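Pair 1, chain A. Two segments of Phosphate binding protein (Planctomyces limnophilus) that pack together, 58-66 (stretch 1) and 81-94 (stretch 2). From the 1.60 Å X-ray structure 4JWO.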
# COMPACT_ATOMS: atom_id res chain seq x y z
N SER A 58 -30.04 9.87 -12.54
CA SER A 58 -29.27 10.94 -13.15
C SER A 58 -28.10 11.39 -12.29
O SER A 58 -28.25 12.26 -11.43
N ILE A 59 -26.94 10.80 -12.53
CA ILE A 59 -25.71 11.18 -11.84
C ILE A 59 -24.71 11.79 -12.84
O ILE A 59 -24.49 11.23 -13.92
CB ILE A 59 -25.07 9.96 -11.14
CG1 ILE A 59 -25.87 9.58 -9.89
CG2 ILE A 59 -23.64 10.25 -10.74
CD1 ILE A 59 -25.98 10.69 -8.86
N SER A 60 -24.12 12.93 -12.49
CA SER A 60 -23.22 13.63 -13.41
C SER A 60 -22.19 14.53 -12.74
O SER A 60 -22.30 14.86 -11.56
CB SER A 60 -24.04 14.46 -14.40
OG SER A 60 -24.58 15.60 -13.76
N GLY A 61 -21.18 14.94 -13.51
CA GLY A 61 -20.19 15.88 -13.03
C GLY A 61 -18.76 15.38 -13.05
O GLY A 61 -18.49 14.24 -13.43
N THR A 62 -17.83 16.24 -12.63
CA THR A 62 -16.42 15.88 -12.57
C THR A 62 -15.99 15.66 -11.12
O THR A 62 -16.32 16.45 -10.24
CB THR A 62 -15.54 16.99 -13.17
OG1 THR A 62 -16.00 17.30 -14.49
CG2 THR A 62 -14.08 16.55 -13.23
N ILE A 63 -15.27 14.56 -10.90
CA ILE A 63 -14.67 14.28 -9.60
C ILE A 63 -13.15 14.28 -9.76
O ILE A 63 -12.61 13.50 -10.55
CB ILE A 63 -15.12 12.91 -9.07
CG1 ILE A 63 -16.64 12.78 -9.14
CG2 ILE A 63 -14.65 12.70 -7.63
CD1 ILE A 63 -17.14 11.38 -8.86
N ALA A 64 -12.48 15.17 -9.04
CA ALA A 64 -11.02 15.22 -9.07
C ALA A 64 -10.45 14.37 -7.94
O ALA A 64 -10.61 14.72 -6.77
CB ALA A 64 -10.54 16.66 -8.95
N VAL A 65 -9.80 13.26 -8.30
CA VAL A 65 -9.17 12.36 -7.32
C VAL A 65 -7.65 12.49 -7.43
O VAL A 65 -7.12 12.61 -8.53
CB VAL A 65 -9.57 10.89 -7.58
CG1 VAL A 65 -9.02 9.97 -6.49
CG2 VAL A 65 -11.08 10.75 -7.66
N ASP A 66 -6.97 12.46 -6.29
CA ASP A 66 -5.51 12.53 -6.28
C ASP A 66 -5.05 11.65 -5.14
O ASP A 66 -5.87 10.98 -4.52
CB ASP A 66 -5.06 13.98 -6.08
CG ASP A 66 -3.64 14.23 -6.57
OD1 ASP A 66 -2.85 13.27 -6.62
OD2 ASP A 66 -3.32 15.39 -6.90
N GLU A 81 -14.73 1.44 -13.59
CA GLU A 81 -15.98 0.72 -13.35
C GLU A 81 -17.12 1.70 -13.15
O GLU A 81 -18.19 1.57 -13.74
CB GLU A 81 -15.84 -0.18 -12.12
CG GLU A 81 -15.75 -1.67 -12.42
CD GLU A 81 -17.11 -2.31 -12.56
OE1 GLU A 81 -17.31 -3.10 -13.51
OE2 GLU A 81 -17.98 -2.03 -11.71
N PHE A 82 -16.87 2.70 -12.30
CA PHE A 82 -17.85 3.73 -11.97
C PHE A 82 -18.26 4.54 -13.20
O PHE A 82 -19.44 4.81 -13.40
CB PHE A 82 -17.29 4.65 -10.89
CG PHE A 82 -18.31 5.56 -10.26
CD1 PHE A 82 -19.12 5.10 -9.23
CD2 PHE A 82 -18.43 6.87 -10.68
CE1 PHE A 82 -20.05 5.94 -8.65
CE2 PHE A 82 -19.36 7.72 -10.10
CZ PHE A 82 -20.17 7.25 -9.08
N GLU A 83 -17.28 4.92 -14.01
CA GLU A 83 -17.53 5.69 -15.23
C GLU A 83 -18.40 4.94 -16.22
O GLU A 83 -19.22 5.53 -16.92
CB GLU A 83 -16.22 6.11 -15.91
CG GLU A 83 -15.51 7.29 -15.26
CD GLU A 83 -14.43 7.89 -16.14
OE1 GLU A 83 -14.06 7.26 -17.16
OE2 GLU A 83 -13.95 9.00 -15.82
N GLY A 84 -18.22 3.62 -16.30
CA GLY A 84 -19.05 2.81 -17.16
C GLY A 84 -20.49 2.83 -16.66
O GLY A 84 -21.43 3.07 -17.42
N LYS A 85 -20.64 2.59 -15.36
CA LYS A 85 -21.94 2.56 -14.70
C LYS A 85 -22.64 3.92 -14.74
O LYS A 85 -23.87 4.00 -14.74
CB LYS A 85 -21.76 2.09 -13.25
CG LYS A 85 -23.01 2.17 -12.39
CD LYS A 85 -23.35 0.81 -11.80
CE LYS A 85 -23.39 0.85 -10.27
NZ LYS A 85 -23.52 -0.52 -9.70
N PHE A 86 -21.85 4.99 -14.81
CA PHE A 86 -22.37 6.35 -14.80
C PHE A 86 -21.65 7.23 -15.83
O PHE A 86 -20.76 8.00 -15.46
CB PHE A 86 -22.20 6.97 -13.41
CG PHE A 86 -22.97 6.27 -12.33
CD1 PHE A 86 -24.34 6.16 -12.41
CD2 PHE A 86 -22.32 5.76 -11.21
CE1 PHE A 86 -25.06 5.52 -11.41
CE2 PHE A 86 -23.03 5.13 -10.20
CZ PHE A 86 -24.41 5.01 -10.31
N PRO A 87 -22.05 7.14 -17.11
CA PRO A 87 -21.30 7.76 -18.22
C PRO A 87 -21.19 9.28 -18.17
O PRO A 87 -20.32 9.84 -18.84
CB PRO A 87 -22.10 7.33 -19.46
CG PRO A 87 -22.89 6.15 -19.03
CD PRO A 87 -23.23 6.40 -17.59
N GLU A 88 -22.05 9.94 -17.40
CA GLU A 88 -22.04 11.40 -17.31
C GLU A 88 -21.15 11.91 -16.19
O GLU A 88 -21.16 13.10 -15.86
CB GLU A 88 -23.46 11.94 -17.15
CG GLU A 88 -24.33 11.70 -18.36
CD GLU A 88 -25.80 11.57 -18.00
OE1 GLU A 88 -26.28 10.42 -17.91
OE2 GLU A 88 -26.46 12.62 -17.83
N VAL A 89 -20.37 11.00 -15.61
CA VAL A 89 -19.40 11.34 -14.59
C VAL A 89 -17.99 11.19 -15.15
O VAL A 89 -17.64 10.13 -15.69
CB VAL A 89 -19.53 10.43 -13.36
CG1 VAL A 89 -18.71 10.97 -12.20
CG2 VAL A 89 -20.98 10.32 -12.97
N LYS A 90 -17.20 12.24 -15.04
CA LYS A 90 -15.80 12.17 -15.45
C LYS A 90 -14.89 12.16 -14.24
O LYS A 90 -14.93 13.07 -13.41
CB LYS A 90 -15.43 13.33 -16.38
CG LYS A 90 -14.03 13.22 -16.99
CD LYS A 90 -13.77 14.33 -18.02
CE LYS A 90 -13.55 15.69 -17.36
NZ LYS A 90 -12.11 16.06 -17.25
N LEU A 91 -14.07 11.12 -14.13
CA LEU A 91 -13.10 10.99 -13.06
C LEU A 91 -11.72 11.30 -13.60
O LEU A 91 -11.29 10.72 -14.60
CB LEU A 91 -13.10 9.56 -12.50
CG LEU A 91 -14.16 9.07 -11.51
CD1 LEU A 91 -14.01 9.75 -10.18
CD2 LEU A 91 -15.56 9.24 -12.05
N THR A 92 -11.03 12.25 -12.97
CA THR A 92 -9.61 12.44 -13.24
C THR A 92 -8.85 11.93 -12.02
O THR A 92 -9.14 12.33 -10.89
CB THR A 92 -9.25 13.92 -13.50
OG1 THR A 92 -9.57 14.71 -12.35
CG2 THR A 92 -10.02 14.44 -14.70
N VAL A 93 -7.91 11.02 -12.24
CA VAL A 93 -7.16 10.45 -11.14
C VAL A 93 -5.69 10.80 -11.26
O VAL A 93 -5.03 10.42 -12.23
CB VAL A 93 -7.31 8.91 -11.07
CG1 VAL A 93 -6.67 8.38 -9.81
CG2 VAL A 93 -8.77 8.51 -11.11
N ALA A 94 -5.19 11.54 -10.28
CA ALA A 94 -3.80 11.95 -10.28
C ALA A 94 -3.05 11.21 -9.19
O ALA A 94 -3.66 10.50 -8.38
CB ALA A 94 -3.69 13.45 -10.06
O HOH W 1 -7.43 14.60 -10.39

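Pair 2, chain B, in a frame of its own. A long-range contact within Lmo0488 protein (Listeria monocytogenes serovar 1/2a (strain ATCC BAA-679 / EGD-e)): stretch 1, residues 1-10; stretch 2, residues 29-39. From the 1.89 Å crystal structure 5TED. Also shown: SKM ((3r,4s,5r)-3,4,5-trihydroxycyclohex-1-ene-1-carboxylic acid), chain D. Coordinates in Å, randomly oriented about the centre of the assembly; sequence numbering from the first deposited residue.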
# COMPACT_ATOMS: atom_id res chain seq x y z
N SER B 1 -19.86 -22.15 12.44
CA SER B 1 -19.27 -21.91 11.13
C SER B 1 -17.77 -22.21 11.10
O SER B 1 -17.06 -22.03 12.10
CB SER B 1 -19.52 -20.48 10.70
OG SER B 1 -20.69 -20.39 9.90
N HIS B 2 -17.28 -22.69 9.96
CA HIS B 2 -15.86 -22.92 9.79
C HIS B 2 -15.52 -22.72 8.32
O HIS B 2 -16.35 -22.30 7.52
CB HIS B 2 -15.47 -24.30 10.32
CG HIS B 2 -16.00 -25.44 9.51
ND1 HIS B 2 -17.24 -25.99 9.72
CD2 HIS B 2 -15.44 -26.15 8.49
CE1 HIS B 2 -17.44 -26.98 8.87
NE2 HIS B 2 -16.36 -27.09 8.11
N GLY B 3 -14.29 -23.01 7.95
CA GLY B 3 -13.85 -22.68 6.61
C GLY B 3 -13.09 -21.37 6.57
O GLY B 3 -12.94 -20.65 7.56
N ASN B 4 -12.63 -21.08 5.36
CA ASN B 4 -11.79 -19.93 5.09
C ASN B 4 -12.53 -18.94 4.20
O ASN B 4 -13.38 -19.32 3.40
CB ASN B 4 -10.50 -20.35 4.39
CG ASN B 4 -9.60 -19.17 4.10
OD1 ASN B 4 -9.01 -18.60 5.00
ND2 ASN B 4 -9.48 -18.80 2.82
N ILE B 5 -12.19 -17.66 4.36
CA ILE B 5 -12.72 -16.60 3.52
C ILE B 5 -11.54 -15.87 2.90
O ILE B 5 -10.67 -15.35 3.61
CB ILE B 5 -13.59 -15.60 4.31
CG1 ILE B 5 -14.83 -16.31 4.86
CG2 ILE B 5 -13.97 -14.41 3.39
CD1 ILE B 5 -15.59 -15.50 5.87
N ASP B 6 -11.50 -15.86 1.57
CA ASP B 6 -10.50 -15.06 0.87
C ASP B 6 -11.13 -13.72 0.53
O ASP B 6 -12.04 -13.65 -0.31
CB ASP B 6 -10.01 -15.77 -0.38
CG ASP B 6 -9.18 -16.99 -0.06
OD1 ASP B 6 -8.35 -16.92 0.88
OD2 ASP B 6 -9.36 -18.00 -0.74
N LEU B 7 -10.64 -12.67 1.16
CA LEU B 7 -11.23 -11.34 1.03
C LEU B 7 -10.23 -10.42 0.35
O LEU B 7 -9.14 -10.18 0.88
CB LEU B 7 -11.62 -10.82 2.40
CG LEU B 7 -12.23 -9.42 2.42
CD1 LEU B 7 -13.62 -9.47 1.73
CD2 LEU B 7 -12.31 -9.01 3.88
N GLY B 8 -10.61 -9.87 -0.80
CA GLY B 8 -9.79 -8.90 -1.51
C GLY B 8 -10.38 -7.51 -1.37
O GLY B 8 -11.60 -7.36 -1.40
N PHE B 9 -9.52 -6.50 -1.22
CA PHE B 9 -10.05 -5.16 -1.00
C PHE B 9 -9.09 -4.08 -1.48
O PHE B 9 -7.87 -4.28 -1.61
CB PHE B 9 -10.41 -4.95 0.47
CG PHE B 9 -9.30 -5.24 1.46
CD1 PHE B 9 -8.37 -4.25 1.78
CD2 PHE B 9 -9.23 -6.47 2.12
CE1 PHE B 9 -7.38 -4.49 2.74
CE2 PHE B 9 -8.24 -6.71 3.07
CZ PHE B 9 -7.32 -5.72 3.38
N ILE B 10 -9.67 -2.91 -1.74
CA ILE B 10 -8.89 -1.75 -2.17
C ILE B 10 -8.10 -1.22 -0.97
O ILE B 10 -8.54 -1.31 0.18
CB ILE B 10 -9.80 -0.66 -2.77
CG1 ILE B 10 -10.87 -0.25 -1.76
CG2 ILE B 10 -10.46 -1.15 -4.04
CD1 ILE B 10 -11.83 0.85 -2.30
N GLU B 29 -19.23 -16.37 18.89
CA GLU B 29 -18.68 -17.69 19.16
C GLU B 29 -18.66 -18.57 17.91
O GLU B 29 -17.68 -19.27 17.66
CB GLU B 29 -19.48 -18.38 20.27
CG GLU B 29 -19.00 -19.78 20.60
CD GLU B 29 -17.62 -19.78 21.23
OE1 GLU B 29 -17.28 -18.78 21.89
OE2 GLU B 29 -16.87 -20.77 21.05
N SER B 30 -19.74 -18.55 17.13
CA SER B 30 -19.85 -19.39 15.93
C SER B 30 -18.96 -18.93 14.78
O SER B 30 -18.96 -19.57 13.72
CB SER B 30 -21.31 -19.46 15.47
OG SER B 30 -21.75 -18.23 14.94
N HIS B 31 -18.23 -17.83 14.95
CA HIS B 31 -17.29 -17.35 13.95
C HIS B 31 -15.83 -17.52 14.34
O HIS B 31 -14.95 -17.25 13.52
CB HIS B 31 -17.56 -15.87 13.67
CG HIS B 31 -18.95 -15.59 13.17
ND1 HIS B 31 -19.52 -14.34 13.25
CD2 HIS B 31 -19.86 -16.39 12.57
CE1 HIS B 31 -20.73 -14.38 12.72
NE2 HIS B 31 -20.96 -15.62 12.30
N LYS B 32 -15.54 -17.96 15.57
CA LYS B 32 -14.16 -18.03 16.04
C LYS B 32 -13.29 -18.90 15.15
O LYS B 32 -12.08 -18.65 15.03
CB LYS B 32 -14.11 -18.55 17.47
CG LYS B 32 -14.91 -17.75 18.46
CD LYS B 32 -14.12 -16.59 18.98
CE LYS B 32 -14.94 -15.79 19.98
NZ LYS B 32 -14.29 -14.51 20.27
N ASP B 33 -13.84 -19.97 14.58
CA ASP B 33 -13.04 -20.93 13.83
C ASP B 33 -12.90 -20.57 12.36
O ASP B 33 -12.22 -21.30 11.63
CB ASP B 33 -13.65 -22.33 13.95
CG ASP B 33 -13.61 -22.86 15.37
OD1 ASP B 33 -12.81 -22.33 16.18
OD2 ASP B 33 -14.37 -23.81 15.66
N ILE B 34 -13.56 -19.52 11.89
CA ILE B 34 -13.40 -19.11 10.49
C ILE B 34 -12.01 -18.51 10.30
O ILE B 34 -11.48 -17.83 11.19
CB ILE B 34 -14.50 -18.11 10.12
CG1 ILE B 34 -15.87 -18.77 10.24
CG2 ILE B 34 -14.23 -17.49 8.72
CD1 ILE B 34 -17.01 -17.82 10.05
N THR B 35 -11.38 -18.78 9.16
CA THR B 35 -10.08 -18.18 8.89
C THR B 35 -10.19 -17.26 7.68
O THR B 35 -11.12 -17.37 6.88
CB THR B 35 -9.01 -19.23 8.64
OG1 THR B 35 -9.28 -19.94 7.41
CG2 THR B 35 -9.02 -20.22 9.80
N PHE B 36 -9.23 -16.35 7.54
CA PHE B 36 -9.20 -15.39 6.45
C PHE B 36 -7.83 -15.37 5.79
O PHE B 36 -6.81 -15.61 6.44
CB PHE B 36 -9.47 -13.96 6.90
CG PHE B 36 -10.88 -13.67 7.33
CD1 PHE B 36 -11.31 -13.98 8.61
CD2 PHE B 36 -11.75 -13.02 6.47
CE1 PHE B 36 -12.60 -13.68 9.02
CE2 PHE B 36 -13.04 -12.70 6.88
CZ PHE B 36 -13.46 -13.03 8.15
N SER B 37 -7.82 -15.04 4.50
CA SER B 37 -6.65 -14.49 3.83
C SER B 37 -7.05 -13.17 3.20
O SER B 37 -8.17 -13.05 2.68
CB SER B 37 -6.09 -15.46 2.79
OG SER B 37 -5.20 -16.37 3.43
N PHE B 38 -6.20 -12.16 3.34
CA PHE B 38 -6.52 -10.79 2.94
C PHE B 38 -5.64 -10.35 1.78
O PHE B 38 -4.41 -10.42 1.87
CB PHE B 38 -6.32 -9.84 4.12
CG PHE B 38 -7.14 -10.19 5.31
CD1 PHE B 38 -8.51 -10.00 5.30
CD2 PHE B 38 -6.55 -10.74 6.44
CE1 PHE B 38 -9.27 -10.32 6.39
CE2 PHE B 38 -7.31 -11.09 7.53
CZ PHE B 38 -8.69 -10.86 7.51
N PHE B 39 -6.26 -9.86 0.72
CA PHE B 39 -5.56 -9.39 -0.47
C PHE B 39 -5.84 -7.91 -0.70
O PHE B 39 -6.94 -7.44 -0.42
CB PHE B 39 -5.98 -10.23 -1.67
CG PHE B 39 -5.82 -11.71 -1.44
CD1 PHE B 39 -6.81 -12.43 -0.79
CD2 PHE B 39 -4.65 -12.36 -1.81
CE1 PHE B 39 -6.66 -13.79 -0.55
CE2 PHE B 39 -4.49 -13.72 -1.57
CZ PHE B 39 -5.50 -14.44 -0.94
O12 SKM D . -6.50 2.95 -3.03
C8 SKM D . -6.46 3.73 -4.22
C6 SKM D . -6.30 2.93 -5.33
O7 SKM D . -6.27 3.71 -6.53
C5 SKM D . -7.52 1.84 -5.55
C4 SKM D . -8.85 2.46 -5.49
C1 SKM D . -10.09 1.76 -6.06
O2 SKM D . -9.94 0.84 -6.91
O3 SKM D . -11.26 2.12 -5.70
C10 SKM D . -9.02 3.87 -4.74
C9 SKM D . -7.87 4.63 -4.34
O11 SKM D . -8.13 5.19 -3.12
O HOH W 2 -22.19 -18.40 11.54
O HOH W 3 -12.15 -23.21 10.11
O HOH W 4 -6.28 -18.35 4.93

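The sharpest difference between the two pairs lies on the sheet face that carries A:Thr62, A:Ala64 and A:Thr92 in pair 1 and B:Asn4, B:Asp6 and B:Ser37 in pair 2. In pair 2 side chains on this face bond directly across the strands: B:Thr35 OG1 donates to B:Asn4 OD1 at 2.8 Å, while B:Asn4 ND2 makes a weak hydrogen bond to B:Asp6 OD1 (2.9 Å) along its own strand. Pair 1 has no side-chain hydrogen bond between its stretches. The matching residues, A:Thr62 and A:Lys90, come no closer through their side chains than 4.1 Å (A:Thr62 OG1 to A:Lys90 CE), and A:Ala64 offers only a methyl where pair 2 has a carboxylate.

Beneath this contrast the backbones agree to 0.7 Å over 14 central residues. Each pair sets two parallel strands side by side, inclined by 18° in pair 1 and 17° in pair 2; five matching hydrogen bonds join them, and the first rung, direct in pair 1 from A:Gly61 N to A:Glu88 O (3.0 Å), is bridged by a water in pair 2, between B:Gly3 N and B:Asp33 O. The middle of the ladder shows the alternation typical of parallel sheets, in which one residue bonds to the two neighbours of its bridge partner: A:Ile63 N donates to A:Lys90 O (2.9 Å) and A:Ile63 O accepts from A:Thr92 N (3.1 Å), just as B:Ile5 N donates to B:Thr35 O (2.8 Å) and B:Ile5 O accepts from B:Ser37 N (3.0 Å). A type I turn leads into the second strand in both, from A:Phe86 to A:Val89 and from B:His31 to B:Ile34. A:Gly61 and B:Gly3 also coincide; at the backbone angles of each, a CB would jam against the preceding carbonyl oxygen.

The other face is apolar in both. A:Ile63 and B:Ile5 share the m, t rotamer and reach equivalent residues, with A:Ile63 CD1 3.7 Å from A:Val89 CG1 and B:Ile5 CD1 3.7 Å from B:Ile34 CG2. Beside them A:Leu91 and B:Phe36 are centred at nearly the same place, their side-chain centres 0.5 Å apart: A:Leu91 CD1 lies 3.5 Å from A:Ile63 CB, and B:Phe36 CD2 lies 3.8 Å from B:Ile5 CB. A branched aliphatic group and an aromatic ring thus pack against the same isoleucine position.

Further along, A:Val65 CB meets A:Val93 CG2 at 4.3 Å, whereas B:Leu7 CD2 approaches the edge of the B:Phe38 ring, 4.2 Å from B:Phe38 CE1. The general principle is that a shared ladder fixes where side chains start, leaving considerable freedom in how they fill the space.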